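Lipoprotein (Clostridium difficile, PDB 4OTE) probably serves as the substrate-binding lipoprotein of a methionine transporter, holding a methionine-type ligand, here selenomethionine, between two lobes. Local coordinates at residues I88-Y92 and G180-K184; I94-F100 and G187-A191. Numbering follows the deposited sequence.

Contact 1 (I88-Y92 and G180-K184); sequences ILYSY and GLDAK
The chain is extended through 88-91, with strand 88-90; at Tyr-92 it turns (phi/psi -97/-4). In 180-184, Gly-180 has positive phi (80/17) and is the C-prime residue of a Schellman motif ending the preceding helix. Leu-181 and Asp-182 are extended, and a short helix begins at Ala-183. The closest CA pair is Tyr-90 to Ala-183, at 7.1 Å.

Ile-88 and Tyr-90 direct their CA-to-CB bonds toward 180-184; Leu-89, between them, faces out of reach. Tyr-90 is m, with chi2 at 87°. Leu-181 is mt and covers one face of this ring: its CD1 lies 4.3 Å from the ring centroid, 10° off the normal, a CH-pi contact. Tyr-90 CE2 is also 3.9 Å from Leu-181 CB and 3.8 Å from Ala-183 CA. Ile-88, mt, brings CD1 to 3.9 Å from Ala-183 CB. Tyr-92 is m with chi2 at -24°; its CB points sideways, but its OH reaches to 3.2 Å from Leu-181 CD2. Asp-182, t, points away; as N-cap it bonds through OD1 to the backbone N of Lys-185. Strand 168-171 pairs with 88-90, and its Ile-171 also touches Tyr-90 and Leu-181.

The connection from the Schellman end of helix 173-176 to the N-cap of helix 183-186 packs on the five-stranded sheet, on the face where Ile-88 and Tyr-90 point. Water 1 is 2.8 Å from Tyr-90 OH and donates to Leu-181 O at 3.1 Å. The direct contacts are carbon packing and one CH-pi contact; water 1 links the hydroxyl of buried Tyr-90 to the backbone.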
# COMPACT_ATOMS: atom_id res chain seq x y z
N ILE A 88 -0.70 9.14 -1.21
CA ILE A 88 -0.88 10.36 -1.97
C ILE A 88 -2.21 10.99 -1.58
O ILE A 88 -3.23 10.29 -1.47
CB ILE A 88 -0.81 10.10 -3.49
CG1 ILE A 88 0.62 9.72 -3.88
CG2 ILE A 88 -1.25 11.34 -4.27
CD1 ILE A 88 0.75 9.18 -5.28
N LEU A 89 -2.19 12.30 -1.35
CA LEU A 89 -3.39 13.06 -1.05
C LEU A 89 -3.96 13.58 -2.37
O LEU A 89 -3.28 14.33 -3.08
CB LEU A 89 -3.06 14.22 -0.10
CG LEU A 89 -4.22 15.07 0.45
CD1 LEU A 89 -5.20 14.23 1.25
CD2 LEU A 89 -3.69 16.22 1.29
N TYR A 90 -5.17 13.14 -2.70
CA TYR A 90 -5.83 13.50 -3.96
C TYR A 90 -6.92 14.53 -3.70
O TYR A 90 -7.45 14.62 -2.60
CB TYR A 90 -6.46 12.27 -4.61
CG TYR A 90 -5.48 11.23 -5.09
CD1 TYR A 90 -5.02 10.24 -4.23
CD2 TYR A 90 -5.01 11.23 -6.40
CE1 TYR A 90 -4.12 9.28 -4.65
CE2 TYR A 90 -4.11 10.27 -6.83
CZ TYR A 90 -3.67 9.30 -5.96
OH TYR A 90 -2.77 8.34 -6.37
N SER A 91 -7.25 15.31 -4.73
CA SER A 91 -8.28 16.33 -4.63
C SER A 91 -8.81 16.70 -6.02
O SER A 91 -8.03 16.82 -6.96
CB SER A 91 -7.74 17.57 -3.93
OG SER A 91 -8.73 18.57 -3.79
N TYR A 92 -10.13 16.86 -6.12
CA TYR A 92 -10.77 17.41 -7.32
C TYR A 92 -11.06 18.91 -7.17
O TYR A 92 -11.54 19.54 -8.12
CB TYR A 92 -12.10 16.70 -7.61
CG TYR A 92 -12.02 15.26 -8.10
CD1 TYR A 92 -10.88 14.77 -8.74
CD2 TYR A 92 -13.11 14.41 -7.95
CE1 TYR A 92 -10.82 13.47 -9.19
CE2 TYR A 92 -13.05 13.10 -8.40
CZ TYR A 92 -11.91 12.64 -9.02
OH TYR A 92 -11.85 11.34 -9.47
N GLY A 180 -8.83 4.99 -11.69
CA GLY A 180 -8.57 5.98 -12.73
C GLY A 180 -8.03 7.31 -12.24
O GLY A 180 -8.07 8.30 -12.97
N LEU A 181 -7.54 7.35 -11.00
CA LEU A 181 -6.97 8.58 -10.45
C LEU A 181 -5.54 8.79 -10.96
O LEU A 181 -4.74 7.86 -10.96
CB LEU A 181 -6.98 8.56 -8.93
CG LEU A 181 -8.35 8.55 -8.26
CD1 LEU A 181 -8.21 8.39 -6.76
CD2 LEU A 181 -9.12 9.82 -8.59
N ASP A 182 -5.25 10.01 -11.38
CA ASP A 182 -3.94 10.38 -11.90
C ASP A 182 -3.27 11.31 -10.89
O ASP A 182 -3.76 12.41 -10.63
CB ASP A 182 -4.09 11.08 -13.26
CG ASP A 182 -2.77 11.46 -13.88
OD1 ASP A 182 -2.04 12.30 -13.30
OD2 ASP A 182 -2.45 10.94 -14.97
N ALA A 183 -2.15 10.86 -10.33
CA ALA A 183 -1.46 11.61 -9.28
C ALA A 183 -0.83 12.89 -9.81
O ALA A 183 -0.77 13.90 -9.11
CB ALA A 183 -0.41 10.74 -8.61
N LYS A 184 -0.35 12.84 -11.06
CA LYS A 184 0.21 14.02 -11.71
C LYS A 184 -0.84 15.11 -11.82
O LYS A 184 -0.57 16.28 -11.56
CB LYS A 184 0.75 13.66 -13.10
O HOH W 1 -2.54 7.21 -8.89

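Contact 2 (I94-F100 and G187-A191); sequences IKSVDEF and GIYTA. With ZN (zinc ion), chain K; ZN (zinc ion), chain E.
Residues 94-100 form a loop with a 3-10 turn at 97-99; Glu-99 N bonds to Ser-96 O at 3.1 Å. Residues 187-190 are an edge strand of the five-stranded sheet, directly after a helix. Ile-188 (phi/psi -116/-8) and Tyr-189 form a classic beta bulge opposite Leu-89. Ser-96 and Ile-188 are the closest CA pair, at 5.4 Å.

Ile-188 (pt) points toward the loop and dominates the contact. Its CG2 lies 3.4 Å from Ile-94 O and 3.4 Å from Lys-95 O. Its CD1 is 3.9 Å from Ile-94 CD1, 3.9 Å from Val-97 CG1 and 4.3 Å from Phe-100 CZ. Ile-94 is pt, Val-97 and Phe-100 are m. Val-97 CG1 also meets Tyr-189 CB at 4.1 Å. Tyr-189 is t, and its ring leads away to helix 112-124.

Ser-96, t, makes an ST turn: its OG accepts from Asp-98 N at 3.2 Å. Glu-99 OE1 accepts from Lys-95 N at 2.9 Å. On the outer side of the loop, Glu-99 OE2 binds the zinc of chain E at 1.8 Å in this crystal. Asp-98 OD1 binds the zinc of chain K at 2.6 Å, with four waters.

Water 2 accepts from Val-97 N at 2.8 Å and donates to Ile-188 O at 2.7 Å. Ile-188 thus inserts among Ile-94, Val-97 and Phe-100, and water 2 joins the two backbones.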
# COMPACT_ATOMS: atom_id res chain seq x y z
N ILE A 94 -8.93 21.37 -5.01
CA ILE A 94 -7.76 22.24 -4.83
C ILE A 94 -6.51 21.61 -5.43
O ILE A 94 -6.44 20.39 -5.60
CB ILE A 94 -7.51 22.56 -3.34
CG1 ILE A 94 -7.30 21.28 -2.53
CG2 ILE A 94 -8.68 23.36 -2.77
CD1 ILE A 94 -6.90 21.52 -1.09
N LYS A 95 -5.52 22.45 -5.74
CA LYS A 95 -4.27 21.99 -6.35
C LYS A 95 -3.08 22.02 -5.38
O LYS A 95 -2.05 21.40 -5.65
CB LYS A 95 -3.93 22.83 -7.58
CG LYS A 95 -4.99 22.77 -8.68
CD LYS A 95 -4.37 22.74 -10.07
CE LYS A 95 -3.93 21.33 -10.45
NZ LYS A 95 -3.16 21.28 -11.72
N SER A 96 -3.22 22.73 -4.26
CA SER A 96 -2.16 22.81 -3.26
C SER A 96 -2.76 22.66 -1.87
O SER A 96 -3.89 23.07 -1.63
CB SER A 96 -1.45 24.16 -3.37
OG SER A 96 -0.46 24.32 -2.36
N VAL A 97 -1.98 22.08 -0.95
CA VAL A 97 -2.39 22.00 0.46
C VAL A 97 -2.48 23.38 1.10
O VAL A 97 -3.13 23.55 2.12
CB VAL A 97 -1.45 21.11 1.31
CG1 VAL A 97 -1.39 19.70 0.75
CG2 VAL A 97 -0.05 21.71 1.42
N ASP A 98 -1.83 24.38 0.49
CA ASP A 98 -1.95 25.77 0.93
C ASP A 98 -3.38 26.32 0.80
O ASP A 98 -3.70 27.32 1.44
CB ASP A 98 -1.00 26.68 0.12
CG ASP A 98 0.47 26.37 0.37
OD1 ASP A 98 0.79 25.78 1.42
OD2 ASP A 98 1.30 26.73 -0.49
N GLU A 99 -4.21 25.68 -0.01
CA GLU A 99 -5.57 26.17 -0.29
C GLU A 99 -6.64 25.64 0.68
O GLU A 99 -7.81 25.97 0.52
CB GLU A 99 -5.95 25.85 -1.73
CG GLU A 99 -5.03 26.50 -2.75
CD GLU A 99 -5.47 26.28 -4.19
OE1 GLU A 99 -5.49 25.11 -4.64
OE2 GLU A 99 -5.77 27.27 -4.88
N PHE A 100 -6.24 24.83 1.67
CA PHE A 100 -7.18 24.38 2.69
C PHE A 100 -7.72 25.57 3.50
O PHE A 100 -6.98 26.51 3.78
CB PHE A 100 -6.55 23.35 3.64
CG PHE A 100 -6.53 21.94 3.10
CD1 PHE A 100 -7.71 21.29 2.77
CD2 PHE A 100 -5.33 21.25 2.93
CE1 PHE A 100 -7.70 20.00 2.26
CE2 PHE A 100 -5.31 19.96 2.43
CZ PHE A 100 -6.50 19.33 2.10
N GLY A 187 -3.04 14.81 -7.60
CA GLY A 187 -2.33 14.65 -6.34
C GLY A 187 -1.80 16.00 -5.87
O GLY A 187 -1.27 16.76 -6.67
N ILE A 188 -1.97 16.29 -4.59
CA ILE A 188 -1.49 17.55 -4.02
C ILE A 188 -0.39 17.35 -2.96
O ILE A 188 0.21 18.31 -2.50
CB ILE A 188 -2.65 18.39 -3.43
CG1 ILE A 188 -3.27 17.72 -2.20
CG2 ILE A 188 -3.72 18.64 -4.48
CD1 ILE A 188 -4.33 18.57 -1.52
N TYR A 189 -0.14 16.11 -2.58
CA TYR A 189 0.89 15.80 -1.60
C TYR A 189 1.22 14.32 -1.69
O TYR A 189 0.32 13.48 -1.77
CB TYR A 189 0.43 16.15 -0.19
CG TYR A 189 1.30 15.57 0.91
CD1 TYR A 189 2.49 16.20 1.28
CD2 TYR A 189 0.94 14.40 1.56
CE1 TYR A 189 3.30 15.67 2.27
CE2 TYR A 189 1.74 13.86 2.55
CZ TYR A 189 2.92 14.50 2.91
OH TYR A 189 3.71 13.96 3.90
N THR A 190 2.51 14.01 -1.70
CA THR A 190 2.99 12.64 -1.64
C THR A 190 3.80 12.48 -0.37
O THR A 190 4.59 13.36 -0.01
CB THR A 190 3.88 12.32 -2.86
OG1 THR A 190 3.19 12.68 -4.06
CG2 THR A 190 4.22 10.83 -2.91
N ALA A 191 3.59 11.36 0.33
CA ALA A 191 4.27 11.12 1.60
C ALA A 191 5.75 10.83 1.39
O ALA A 191 6.15 10.39 0.31
CB ALA A 191 3.61 9.96 2.34
ZN ZN K . 3.28 25.35 0.99
ZN ZN E . -5.69 26.97 -6.69
O HOH W 2 0.34 20.96 -2.13
O HOH W 3 3.93 27.06 0.27
O HOH W 4 2.94 23.20 2.30
O HOH W 5 3.25 26.03 2.89
O HOH W 6 5.42 23.99 0.91

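How the contacts relate
Both contacts reach the same five-stranded sheet: contact 1 on a face of the inner strand 88-90, contact 2 at the edge strand 187-190. The two strands are neighbours, joined by probable hydrogen bonds from Ile-188 N to Leu-89 O and from Leu-89 N to Tyr-189 O, each 2.8 Å. The segments alternate along the chain, and helix 183-186 of contact 1 leads directly into strand 187-190 of contact 2. The centres lie 10 Å apart. Contact 1 is partly buried and built round an aromatic ring. Contact 2 is a surface contact, built round an aliphatic side chain beside zinc-bound carboxylates. In each a water forms a bridge, side chain to backbone in contact 1 and backbone to backbone in contact 2.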